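Local coordinates for penicillin-binding protein activator LpoA (Escherichia coli, PDB 6DR3) that stimulates, as a whole outer-membrane lipoprotein, the transpeptidase activity of penicillin-binding protein 1A in peptidoglycan synthesis, and is represented here by its TPR-like amino-terminal domain, at residues 16-21 with 43-49; 38-42 with 71-75; 76-80 with 89-93. All coordinates share one frame; numbering follows the deposited sequence.

The three contacts lie among the early helices of the all-helical amino-terminal domain. Contacts 1 and 2 share helix 30-47, contacts 2 and 3 share helix 66-82, and the centres lie about 11 Å apart in the first pair, 12 Å in the second and 18 Å between contacts 1 and 3. Along the chain the segments of contacts 1 and 2 alternate, whereas contact 3 opens only after both have closed. V45 and I79 nevertheless bring contacts 1 and 3 into touch. Helices 30-47 and 66-82 each take part in two of the contacts, which illustrates how a TPR-like domain builds a continuous core from short-range helix pairs.

Contact 1. Residues 16-21 with 43-49; sequences ADSAFY and ALVKEGK
The carboxylate of E47 and the ring of Y21 are the flat groups here: S18 meets the carboxylate on its syn side, somewhat out of plane, and A43 meets the edge of the ring. Both oxygens of E47 are engaged by one residue: the backbone N of S18 reaches OE2 at 2.8 Å, 16° out of the carboxylate plane, and S18 OG donates to OE1 at 2.6 Å, 21° out of it. A chi1 of 59° puts the hydroxyl between its own backbone N and carbonyl carbon and within reach of OE1. With two donors gripping two oxygens, rotation of the carboxylate is restricted. At the ring edge of Y21, near its plane, A43 CB lies 3.8 Å from CD2.

S18 opens helix 18-25, so E47 reaches across to cover the amino end of a helix other than its own. The N-cap itself is D17, whose OD1 takes a 3.0 Å bond from F20 N. Two acidic groups therefore share this helix start, a setting in which the N-H groups of the first turn probably favour their negative charge; D17 OD1 and E47 OE2 remain 5.2 Å apart. The backbones are nearest where both residues are small, S18 CA lying 4.9 Å from A43 CA. L44 CD2 packs against S18 CB at 3.7 Å.

Just beyond E47, G48 has positive phi and ends the helix in a Schellman motif, with G48 N bonded to the carbonyl of V45 and K49 N to that of L44; K49 then becomes the N-cap of helix 50-58. Among the neighbouring helices, Y21 also packs on L39 and A40 of helix 30-47, L44 leans on Q52, A53 and L56 of helix 50-58, and V45 turns to E78 and I79 of helix 66-82.

Contact 2. Residues 38-42 with 71-75; sequences LLAIR and EKTLL
R42 and E71 reach each other through bent chains: R42 starts with CG anti to its backbone N (chi1 -169°) and folds at chi3, while E71 starts in the same way and folds at chi2. Their planar ends arrive turned 40° against each other, and the salt bridge between R42 NH2 and E71 OE2 is long, at 3.6 Å. A bridging water does the closer work. It accepts from R42 NE at 2.8 Å in the plane of the guanidinium, donates to E71 OE2 at 2.6 Å, and makes a weak bond to the carbonyl O of L38. L39 CD2 lies over the centre of one guanidinium face, 3.8 Å above the plane.

The two segments run almost in the same direction, 19° apart with axes separated by 10.6 Å. Helix 50-58 comes between their parent helices along the chain, making this a near-parallel pairing of next-but-one helices, consistent with the layered stacking of TPR-like domains. L75 fills the gap between them with its two methyls divided: CD1 enters between L38 and I41, 3.6 Å from L38 CD2 and 3.9 Å from I41 CG2, whereas CD2 rests 3.7 Å from R42 CA.

Helix 103-117 completes the polar cluster, R108 pairing with E71 OE2 and Q105 donating to E71 OE1. R42 NH2 has its own outside acceptor in the backbone O of M10, which ties the guanidinium to the beginning of the chain.

Contact 3. Residues 76-80 with 89-93; sequences AVEIK and AQNLL
V77 presses both of its methyls into the hollow formed by A89, L92 and L93, the central fit of an antiparallel helical hairpin within the TPR-like domain. Its arms are helices 66-82 and 86-93, of which segments 76-80 and 89-93 run antiparallel at 165°. The segment axes come within 9.0 Å, and the backbones are nearest at V77 and A89 (CA to CA 5.1 Å), where A89 offers only a methyl. With CG1 anti to its backbone N (chi1 176°), V77 spreads its fork across the other helix. CG1 meets L93 CG at 3.6 Å, the two side chains crossing at about a right angle, and CG2 lies against L92 CB at 3.7 Å.

The interlocking is mutual. L92 projects the other way, past V77, and its CD1 becomes the bump that enters a shallow depression bordered by A76 and K80, one turn apart on helix 66-82. The contact is apolar, with the hydrocarbon part of K80 serving as one wall of that depression. Beyond the pair, helix 103-117 closes over one side, A112 packing on both V77 and L93, and F57 of helix 50-58 touches A76.

L92 CD1 is 4.0 Å from A76 CB, while K80 brings CD and CE each to 3.5 Å from L92 CD1.

Contact 1. Residues 16-21 with 43-49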
ATOM      1  N   ALA A  16      -3.634  -0.880 -17.590  1.00 26.76           N
ATOM      2  CA  ALA A  16      -2.980  -1.292 -18.823  1.00 25.24           C
ATOM      3  C   ALA A  16      -1.478  -1.125 -18.634  1.00 22.88           C
ATOM      4  O   ALA A  16      -1.019  -0.547 -17.646  1.00 26.08           O
ATOM      5  CB  ALA A  16      -3.479  -0.480 -20.026  1.00 25.58           C
ATOM      6  N   ASP A  17      -0.704  -1.635 -19.587  1.00 21.80           N
ATOM      7  CA  ASP A  17       0.744  -1.539 -19.493  1.00 24.92           C
ATOM      8  C   ASP A  17       1.249  -0.279 -20.197  1.00 26.11           C
ATOM      9  O   ASP A  17       0.500   0.444 -20.856  1.00 23.30           O
ATOM     10  CB  ASP A  17       1.408  -2.790 -20.071  1.00 29.28           C
ATOM     11  CG  ASP A  17       1.082  -3.012 -21.534  1.00 37.39           C
ATOM     12  OD1 ASP A  17       0.613  -2.069 -22.203  1.00 38.51           O
ATOM     13  OD2 ASP A  17       1.295  -4.144 -22.017  1.00 46.03           O
ATOM     14  N   SER A  18       2.551  -0.020 -20.046  1.00 28.34           N
ATOM     15  CA  SER A  18       3.128   1.211 -20.576  1.00 22.75           C
ATOM     16  C   SER A  18       3.018   1.270 -22.094  1.00 22.84           C
ATOM     17  O   SER A  18       2.825   2.348 -22.667  1.00 21.82           O
ATOM     18  CB  SER A  18       4.588   1.332 -20.141  1.00 23.41           C
ATOM     19  OG  SER A  18       5.344   0.222 -20.591  1.00 25.01           O
ATOM     20  N   ALA A  19       3.140   0.123 -22.767  1.00 23.01           N
ATOM     21  CA  ALA A  19       3.029   0.109 -24.221  1.00 25.74           C
ATOM     22  C   ALA A  19       1.689   0.676 -24.675  1.00 32.37           C
ATOM     23  O   ALA A  19       1.626   1.461 -25.629  1.00 36.60           O
ATOM     24  CB  ALA A  19       3.220  -1.314 -24.746  1.00 25.71           C
ATOM     25  N   PHE A  20       0.605   0.292 -23.998  1.00 29.21           N
ATOM     26  CA  PHE A  20      -0.713   0.826 -24.326  1.00 26.75           C
ATOM     27  C   PHE A  20      -0.766   2.331 -24.092  1.00 26.12           C
ATOM     28  O   PHE A  20      -1.178   3.094 -24.973  1.00 28.34           O
ATOM     29  CB  PHE A  20      -1.775   0.110 -23.490  1.00 27.58           C
ATOM     30  CG  PHE A  20      -3.176   0.594 -23.737  1.00 26.54           C
ATOM     31  CD1 PHE A  20      -3.899   0.141 -24.826  1.00 27.93           C
ATOM     32  CD2 PHE A  20      -3.774   1.490 -22.868  1.00 25.48           C
ATOM     33  CE1 PHE A  20      -5.192   0.582 -25.048  1.00 29.30           C
ATOM     34  CE2 PHE A  20      -5.064   1.932 -23.084  1.00 24.35           C
ATOM     35  CZ  PHE A  20      -5.774   1.477 -24.175  1.00 25.59           C
ATOM     36  N   TYR A  21      -0.346   2.777 -22.907  1.00 22.98           N
ATOM     37  CA  TYR A  21      -0.396   4.200 -22.585  1.00 23.75           C
ATOM     38  C   TYR A  21       0.457   5.018 -23.545  1.00 25.88           C
ATOM     39  O   TYR A  21       0.050   6.104 -23.976  1.00 21.93           O
ATOM     40  CB  TYR A  21       0.065   4.426 -21.146  1.00 20.88           C
ATOM     41  CG  TYR A  21      -0.831   3.812 -20.092  1.00 18.90           C
ATOM     42  CD1 TYR A  21      -2.211   3.773 -20.251  1.00 19.86           C
ATOM     43  CD2 TYR A  21      -0.293   3.273 -18.933  1.00 14.81           C
ATOM     44  CE1 TYR A  21      -3.026   3.215 -19.282  1.00 21.76           C
ATOM     45  CE2 TYR A  21      -1.100   2.715 -17.960  1.00 18.73           C
ATOM     46  CZ  TYR A  21      -2.463   2.686 -18.138  1.00 23.57           C
ATOM     47  OH  TYR A  21      -3.261   2.126 -17.164  1.00 23.68           O
ATOM     48  N   ALA A  43       3.115   3.367 -15.280  1.00 17.00           N
ATOM     49  CA  ALA A  43       3.330   1.987 -15.705  1.00 17.54           C
ATOM     50  C   ALA A  43       4.814   1.682 -15.873  1.00 17.01           C
ATOM     51  O   ALA A  43       5.274   0.596 -15.500  1.00 17.85           O
ATOM     52  CB  ALA A  43       2.577   1.719 -17.008  1.00 20.78           C
ATOM     53  N   LEU A  44       5.579   2.621 -16.438  1.00 15.33           N
ATOM     54  CA  LEU A  44       7.015   2.404 -16.599  1.00 17.49           C
ATOM     55  C   LEU A  44       7.683   2.130 -15.257  1.00 18.56           C
ATOM     56  O   LEU A  44       8.527   1.233 -15.146  1.00 20.16           O
ATOM     57  CB  LEU A  44       7.658   3.610 -17.281  1.00 20.45           C
ATOM     58  CG  LEU A  44       7.326   3.812 -18.764  1.00 25.70           C
ATOM     59  CD1 LEU A  44       7.778   5.187 -19.239  1.00 24.15           C
ATOM     60  CD2 LEU A  44       7.961   2.726 -19.613  1.00 21.82           C
ATOM     61  N   VAL A  45       7.323   2.894 -14.223  1.00 21.35           N
ATOM     62  CA  VAL A  45       7.869   2.650 -12.890  1.00 24.22           C
ATOM     63  C   VAL A  45       7.509   1.244 -12.426  1.00 20.37           C
ATOM     64  O   VAL A  45       8.368   0.481 -11.967  1.00 23.13           O
ATOM     65  CB  VAL A  45       7.366   3.716 -11.898  1.00 24.75           C
ATOM     66  CG1 VAL A  45       7.768   3.364 -10.463  1.00 29.48           C
ATOM     67  CG2 VAL A  45       7.903   5.085 -12.276  1.00 22.41           C
ATOM     68  N   LYS A  46       6.231   0.880 -12.543  1.00 18.63           N
ATOM     69  CA  LYS A  46       5.788  -0.436 -12.095  1.00 22.14           C
ATOM     70  C   LYS A  46       6.518  -1.554 -12.825  1.00 20.95           C
ATOM     71  O   LYS A  46       6.780  -2.611 -12.240  1.00 23.20           O
ATOM     72  CB  LYS A  46       4.278  -0.574 -12.298  1.00 24.42           C
ATOM     73  CG  LYS A  46       3.667  -1.801 -11.635  1.00 36.82           C
ATOM     74  CD  LYS A  46       2.156  -1.818 -11.800  1.00 52.82           C
ATOM     75  CE  LYS A  46       1.517  -2.925 -10.976  1.00 68.56           C
ATOM     76  NZ  LYS A  46       0.032  -2.910 -11.072  1.00 78.44           N
ATOM     77  N   GLU A  47       6.848  -1.346 -14.098  1.00 22.09           N
ATOM     78  CA  GLU A  47       7.465  -2.387 -14.906  1.00 25.46           C
ATOM     79  C   GLU A  47       8.976  -2.467 -14.724  1.00 23.05           C
ATOM     80  O   GLU A  47       9.601  -3.382 -15.268  1.00 24.16           O
ATOM     81  CB  GLU A  47       7.125  -2.154 -16.381  1.00 26.88           C
ATOM     82  CG  GLU A  47       5.645  -2.341 -16.684  1.00 29.90           C
ATOM     83  CD  GLU A  47       5.232  -1.791 -18.036  1.00 30.91           C
ATOM     84  OE1 GLU A  47       6.121  -1.499 -18.865  1.00 31.52           O
ATOM     85  OE2 GLU A  47       4.011  -1.647 -18.265  1.00 27.57           O
ATOM     86  N   GLY A  48       9.571  -1.547 -13.972  1.00 24.49           N
ATOM     87  CA  GLY A  48      11.006  -1.536 -13.774  1.00 27.21           C
ATOM     88  C   GLY A  48      11.782  -0.745 -14.801  1.00 28.38           C
ATOM     89  O   GLY A  48      13.015  -0.841 -14.828  1.00 28.19           O
ATOM     90  N   LYS A  49      11.101   0.028 -15.645  1.00 25.06           N
ATOM     91  CA  LYS A  49      11.752   0.849 -16.664  1.00 28.26           C
ATOM     92  C   LYS A  49      11.994   2.246 -16.095  1.00 26.09           C
ATOM     93  O   LYS A  49      11.397   3.244 -16.504  1.00 23.34           O
ATOM     94  CB  LYS A  49      10.900   0.897 -17.926  1.00 28.56           C
ATOM     95  CG  LYS A  49      10.851  -0.413 -18.699  1.00 31.08           C
ATOM     96  CD  LYS A  49       9.475  -0.655 -19.298  1.00 30.07           C
ATOM     97  CE  LYS A  49       9.558  -1.397 -20.621  1.00 33.73           C
ATOM     98  NZ  LYS A  49      10.383  -2.626 -20.532  1.00 32.12           N
TER

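Contact 2. Residues 38-42 with 71-75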
ATOM      1  N   LEU A  38       1.164  10.853 -18.025  1.00 16.28           N
ATOM      2  CA  LEU A  38       1.242  10.546 -16.601  1.00 20.34           C
ATOM      3  C   LEU A  38       1.029   9.060 -16.349  1.00 17.79           C
ATOM      4  O   LEU A  38       1.670   8.472 -15.470  1.00 18.57           O
ATOM      5  CB  LEU A  38       0.211  11.369 -15.831  1.00 20.83           C
ATOM      6  CG  LEU A  38       0.495  12.867 -15.707  1.00 21.63           C
ATOM      7  CD1 LEU A  38      -0.750  13.598 -15.240  1.00 24.81           C
ATOM      8  CD2 LEU A  38       1.652  13.117 -14.749  1.00 20.21           C
ATOM      9  N   LEU A  39       0.129   8.436 -17.111  1.00 19.84           N
ATOM     10  CA  LEU A  39      -0.127   7.010 -16.935  1.00 22.20           C
ATOM     11  C   LEU A  39       1.052   6.176 -17.422  1.00 21.19           C
ATOM     12  O   LEU A  39       1.412   5.174 -16.793  1.00 19.09           O
ATOM     13  CB  LEU A  39      -1.410   6.621 -17.667  1.00 20.06           C
ATOM     14  CG  LEU A  39      -2.695   7.017 -16.938  1.00 20.42           C
ATOM     15  CD1 LEU A  39      -3.869   7.115 -17.902  1.00 23.93           C
ATOM     16  CD2 LEU A  39      -2.992   6.010 -15.838  1.00 21.08           C
ATOM     17  N   ALA A  40       1.666   6.575 -18.538  1.00 17.45           N
ATOM     18  CA  ALA A  40       2.857   5.880 -19.015  1.00 18.38           C
ATOM     19  C   ALA A  40       3.956   5.894 -17.961  1.00 16.59           C
ATOM     20  O   ALA A  40       4.608   4.872 -17.720  1.00 17.33           O
ATOM     21  CB  ALA A  40       3.354   6.517 -20.312  1.00 22.53           C
ATOM     22  N   ILE A  41       4.173   7.045 -17.323  1.00 19.01           N
ATOM     23  CA  ILE A  41       5.162   7.132 -16.250  1.00 19.58           C
ATOM     24  C   ILE A  41       4.826   6.140 -15.145  1.00 15.71           C
ATOM     25  O   ILE A  41       5.691   5.400 -14.662  1.00 17.72           O
ATOM     26  CB  ILE A  41       5.234   8.573 -15.710  1.00 16.57           C
ATOM     27  CG1 ILE A  41       5.658   9.539 -16.818  1.00 14.45           C
ATOM     28  CG2 ILE A  41       6.205   8.667 -14.532  1.00 21.30           C
ATOM     29  CD1 ILE A  41       5.374  10.991 -16.502  1.00 18.05           C
ATOM     30  N   ARG A  42       3.557   6.112 -14.728  1.00 21.41           N
ATOM     31  CA  ARG A  42       3.136   5.199 -13.669  1.00 17.68           C
ATOM     32  C   ARG A  42       3.426   3.752 -14.042  1.00 17.75           C
ATOM     33  O   ARG A  42       3.935   2.979 -13.219  1.00 19.80           O
ATOM     34  CB  ARG A  42       1.644   5.392 -13.384  1.00 15.37           C
ATOM     35  CG  ARG A  42       1.146   4.697 -12.125  1.00 20.27           C
ATOM     36  CD  ARG A  42      -0.375   4.577 -12.114  1.00 23.82           C
ATOM     37  NE  ARG A  42      -1.042   5.873 -12.228  1.00 26.66           N
ATOM     38  CZ  ARG A  42      -2.354   6.057 -12.097  1.00 28.88           C
ATOM     39  NH1 ARG A  42      -3.154   5.026 -11.847  1.00 26.03           N
ATOM     40  NH2 ARG A  42      -2.871   7.272 -12.213  1.00 26.90           N
ATOM     41  N   GLU A  71      -0.917  14.277  -9.255  1.00 19.66           N
ATOM     42  CA  GLU A  71      -0.419  12.994  -9.739  1.00 21.66           C
ATOM     43  C   GLU A  71       1.083  13.053  -9.994  1.00 24.31           C
ATOM     44  O   GLU A  71       1.802  12.083  -9.731  1.00 23.53           O
ATOM     45  CB  GLU A  71      -1.167  12.586 -11.009  1.00 19.77           C
ATOM     46  CG  GLU A  71      -0.664  11.304 -11.655  1.00 27.31           C
ATOM     47  CD  GLU A  71      -0.809  10.093 -10.750  1.00 31.30           C
ATOM     48  OE1 GLU A  71      -1.694  10.107  -9.869  1.00 28.98           O
ATOM     49  OE2 GLU A  71      -0.035   9.129 -10.924  1.00 31.35           O
ATOM     50  N   LYS A  72       1.578  14.186 -10.499  1.00 24.26           N
ATOM     51  CA  LYS A  72       3.011  14.317 -10.744  1.00 19.37           C
ATOM     52  C   LYS A  72       3.800  14.169  -9.450  1.00 22.72           C
ATOM     53  O   LYS A  72       4.815  13.462  -9.405  1.00 23.99           O
ATOM     54  CB  LYS A  72       3.320  15.661 -11.406  1.00 23.08           C
ATOM     55  CG  LYS A  72       4.807  15.863 -11.699  1.00 24.52           C
ATOM     56  CD  LYS A  72       5.116  17.246 -12.250  1.00 29.68           C
ATOM     57  CE  LYS A  72       6.620  17.430 -12.418  1.00 32.27           C
ATOM     58  NZ  LYS A  72       6.986  18.803 -12.861  1.00 36.87           N
ATOM     59  N   THR A  73       3.351  14.833  -8.382  1.00 21.83           N
ATOM     60  CA  THR A  73       4.070  14.755  -7.115  1.00 21.61           C
ATOM     61  C   THR A  73       4.115  13.322  -6.602  1.00 21.63           C
ATOM     62  O   THR A  73       5.119  12.892  -6.021  1.00 21.71           O
ATOM     63  CB  THR A  73       3.423  15.670  -6.073  1.00 29.42           C
ATOM     64  OG1 THR A  73       2.072  15.253  -5.836  1.00 41.36           O
ATOM     65  CG2 THR A  73       3.436  17.123  -6.542  1.00 26.54           C
ATOM     66  N   LEU A  74       3.039  12.562  -6.812  1.00 20.22           N
ATOM     67  CA  LEU A  74       3.026  11.172  -6.369  1.00 27.73           C
ATOM     68  C   LEU A  74       3.967  10.321  -7.213  1.00 23.98           C
ATOM     69  O   LEU A  74       4.683   9.464  -6.682  1.00 21.54           O
ATOM     70  CB  LEU A  74       1.601  10.624  -6.418  1.00 32.70           C
ATOM     71  CG  LEU A  74       1.385   9.199  -5.900  1.00 43.22           C
ATOM     72  CD1 LEU A  74       1.961   9.011  -4.500  1.00 43.91           C
ATOM     73  CD2 LEU A  74      -0.098   8.868  -5.911  1.00 44.50           C
ATOM     74  N   LEU A  75       3.988  10.547  -8.529  1.00 16.44           N
ATOM     75  CA  LEU A  75       4.939   9.844  -9.383  1.00 18.74           C
ATOM     76  C   LEU A  75       6.375  10.162  -8.992  1.00 19.62           C
ATOM     77  O   LEU A  75       7.260   9.310  -9.132  1.00 19.09           O
ATOM     78  CB  LEU A  75       4.700  10.208 -10.849  1.00 14.61           C
ATOM     79  CG  LEU A  75       3.366   9.772 -11.458  1.00 20.56           C
ATOM     80  CD1 LEU A  75       3.168  10.437 -12.811  1.00 22.77           C
ATOM     81  CD2 LEU A  75       3.293   8.258 -11.597  1.00 20.93           C
TER
HETATM   82  O   HOH W   1      -0.179   8.312 -13.381  1.00 20.32           O

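Contact 3. Residues 76-80 with 89-93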
ATOM      1  N   ALA A  76       6.628  11.378  -8.503  1.00 20.49           N
ATOM      2  CA  ALA A  76       7.974  11.735  -8.070  1.00 23.36           C
ATOM      3  C   ALA A  76       8.442  10.835  -6.934  1.00 20.73           C
ATOM      4  O   ALA A  76       9.617  10.451  -6.880  1.00 21.12           O
ATOM      5  CB  ALA A  76       8.016  13.202  -7.641  1.00 23.25           C
ATOM      6  N   VAL A  77       7.540  10.495  -6.009  1.00 23.10           N
ATOM      7  CA  VAL A  77       7.898   9.605  -4.908  1.00 26.18           C
ATOM      8  C   VAL A  77       8.212   8.211  -5.435  1.00 20.79           C
ATOM      9  O   VAL A  77       9.226   7.603  -5.072  1.00 19.89           O
ATOM     10  CB  VAL A  77       6.769   9.565  -3.861  1.00 29.76           C
ATOM     11  CG1 VAL A  77       7.092   8.563  -2.755  1.00 29.77           C
ATOM     12  CG2 VAL A  77       6.533  10.951  -3.277  1.00 31.82           C
ATOM     13  N   GLU A  78       7.336   7.679  -6.290  1.00 16.76           N
ATOM     14  CA  GLU A  78       7.532   6.331  -6.811  1.00 23.01           C
ATOM     15  C   GLU A  78       8.835   6.229  -7.591  1.00 23.38           C
ATOM     16  O   GLU A  78       9.523   5.204  -7.535  1.00 22.41           O
ATOM     17  CB  GLU A  78       6.339   5.935  -7.683  1.00 23.60           C
ATOM     18  CG  GLU A  78       5.014   5.945  -6.931  1.00 29.73           C
ATOM     19  CD  GLU A  78       3.830   5.560  -7.805  1.00 33.34           C
ATOM     20  OE1 GLU A  78       3.853   5.869  -9.014  1.00 35.12           O
ATOM     21  OE2 GLU A  78       2.876   4.943  -7.281  1.00 30.29           O
ATOM     22  N   ILE A  79       9.197   7.287  -8.321  1.00 25.11           N
ATOM     23  CA  ILE A  79      10.451   7.282  -9.069  1.00 24.98           C
ATOM     24  C   ILE A  79      11.639   7.229  -8.114  1.00 26.84           C
ATOM     25  O   ILE A  79      12.568   6.435  -8.296  1.00 22.88           O
ATOM     26  CB  ILE A  79      10.519   8.504 -10.005  1.00 21.96           C
ATOM     27  CG1 ILE A  79       9.538   8.318 -11.166  1.00 24.98           C
ATOM     28  CG2 ILE A  79      11.943   8.720 -10.537  1.00 21.18           C
ATOM     29  CD1 ILE A  79       9.374   9.540 -12.058  1.00 31.74           C
ATOM     30  N   LYS A  80      11.625   8.067  -7.075  1.00 27.13           N
ATOM     31  CA  LYS A  80      12.748   8.089  -6.141  1.00 32.59           C
ATOM     32  C   LYS A  80      12.889   6.760  -5.410  1.00 32.34           C
ATOM     33  O   LYS A  80      14.007   6.314  -5.127  1.00 29.21           O
ATOM     34  CB  LYS A  80      12.588   9.239  -5.150  1.00 34.25           C
ATOM     35  CG  LYS A  80      12.866  10.597  -5.771  1.00 44.52           C
ATOM     36  CD  LYS A  80      13.032  11.684  -4.729  1.00 55.07           C
ATOM     37  CE  LYS A  80      13.319  13.026  -5.386  1.00 61.74           C
ATOM     38  NZ  LYS A  80      14.571  12.996  -6.195  1.00 66.87           N
ATOM     39  N   ALA A  89      12.678  10.091  -1.097  1.00 35.92           N
ATOM     40  CA  ALA A  89      11.275   9.685  -1.095  1.00 34.79           C
ATOM     41  C   ALA A  89      10.592  10.093   0.204  1.00 34.53           C
ATOM     42  O   ALA A  89       9.495  10.664   0.189  1.00 33.38           O
ATOM     43  CB  ALA A  89      11.169   8.176  -1.310  1.00 32.77           C
ATOM     44  N   GLN A  90      11.229   9.809   1.344  1.00 38.92           N
ATOM     45  CA  GLN A  90      10.673  10.217   2.630  1.00 44.62           C
ATOM     46  C   GLN A  90      10.443  11.723   2.677  1.00 39.04           C
ATOM     47  O   GLN A  90       9.414  12.187   3.181  1.00 39.24           O
ATOM     48  CB  GLN A  90      11.605   9.787   3.763  1.00 58.00           C
ATOM     49  CG  GLN A  90      11.738   8.281   3.938  1.00 67.42           C
ATOM     50  CD  GLN A  90      10.539   7.661   4.632  1.00 71.80           C
ATOM     51  OE1 GLN A  90       9.416   8.153   4.522  1.00 68.51           O
ATOM     52  NE2 GLN A  90      10.776   6.576   5.361  1.00 76.83           N
ATOM     53  N   ASN A  91      11.395  12.502   2.159  1.00 35.15           N
ATOM     54  CA  ASN A  91      11.255  13.956   2.182  1.00 44.78           C
ATOM     55  C   ASN A  91      10.039  14.406   1.382  1.00 41.74           C
ATOM     56  O   ASN A  91       9.302  15.302   1.812  1.00 41.63           O
ATOM     57  CB  ASN A  91      12.523  14.614   1.638  1.00 62.15           C
ATOM     58  CG  ASN A  91      13.734  14.362   2.514  1.00 83.52           C
ATOM     59  OD1 ASN A  91      13.609  14.132   3.717  1.00 89.98           O
ATOM     60  ND2 ASN A  91      14.919  14.409   1.913  1.00 91.32           N
ATOM     61  N   LEU A  92       9.814  13.802   0.213  1.00 42.44           N
ATOM     62  CA  LEU A  92       8.661  14.177  -0.600  1.00 39.79           C
ATOM     63  C   LEU A  92       7.361  13.704   0.038  1.00 37.38           C
ATOM     64  O   LEU A  92       6.370  14.442   0.055  1.00 41.22           O
ATOM     65  CB  LEU A  92       8.805  13.603  -2.011  1.00 37.80           C
ATOM     66  CG  LEU A  92       9.984  14.111  -2.844  1.00 40.64           C
ATOM     67  CD1 LEU A  92       9.999  13.431  -4.204  1.00 39.29           C
ATOM     68  CD2 LEU A  92       9.942  15.624  -3.009  1.00 44.44           C
ATOM     69  N   LEU A  93       7.346  12.478   0.567  1.00 34.08           N
ATOM     70  CA  LEU A  93       6.143  11.964   1.216  1.00 33.30           C
ATOM     71  C   LEU A  93       5.701  12.868   2.360  1.00 37.03           C
ATOM     72  O   LEU A  93       4.500  13.093   2.554  1.00 40.52           O
ATOM     73  CB  LEU A  93       6.390  10.543   1.726  1.00 33.96           C
ATOM     74  CG  LEU A  93       6.280   9.419   0.694  1.00 34.36           C
ATOM     75  CD1 LEU A  93       6.878   8.129   1.236  1.00 31.61           C
ATOM     76  CD2 LEU A  93       4.829   9.201   0.295  1.00 32.01           C
TER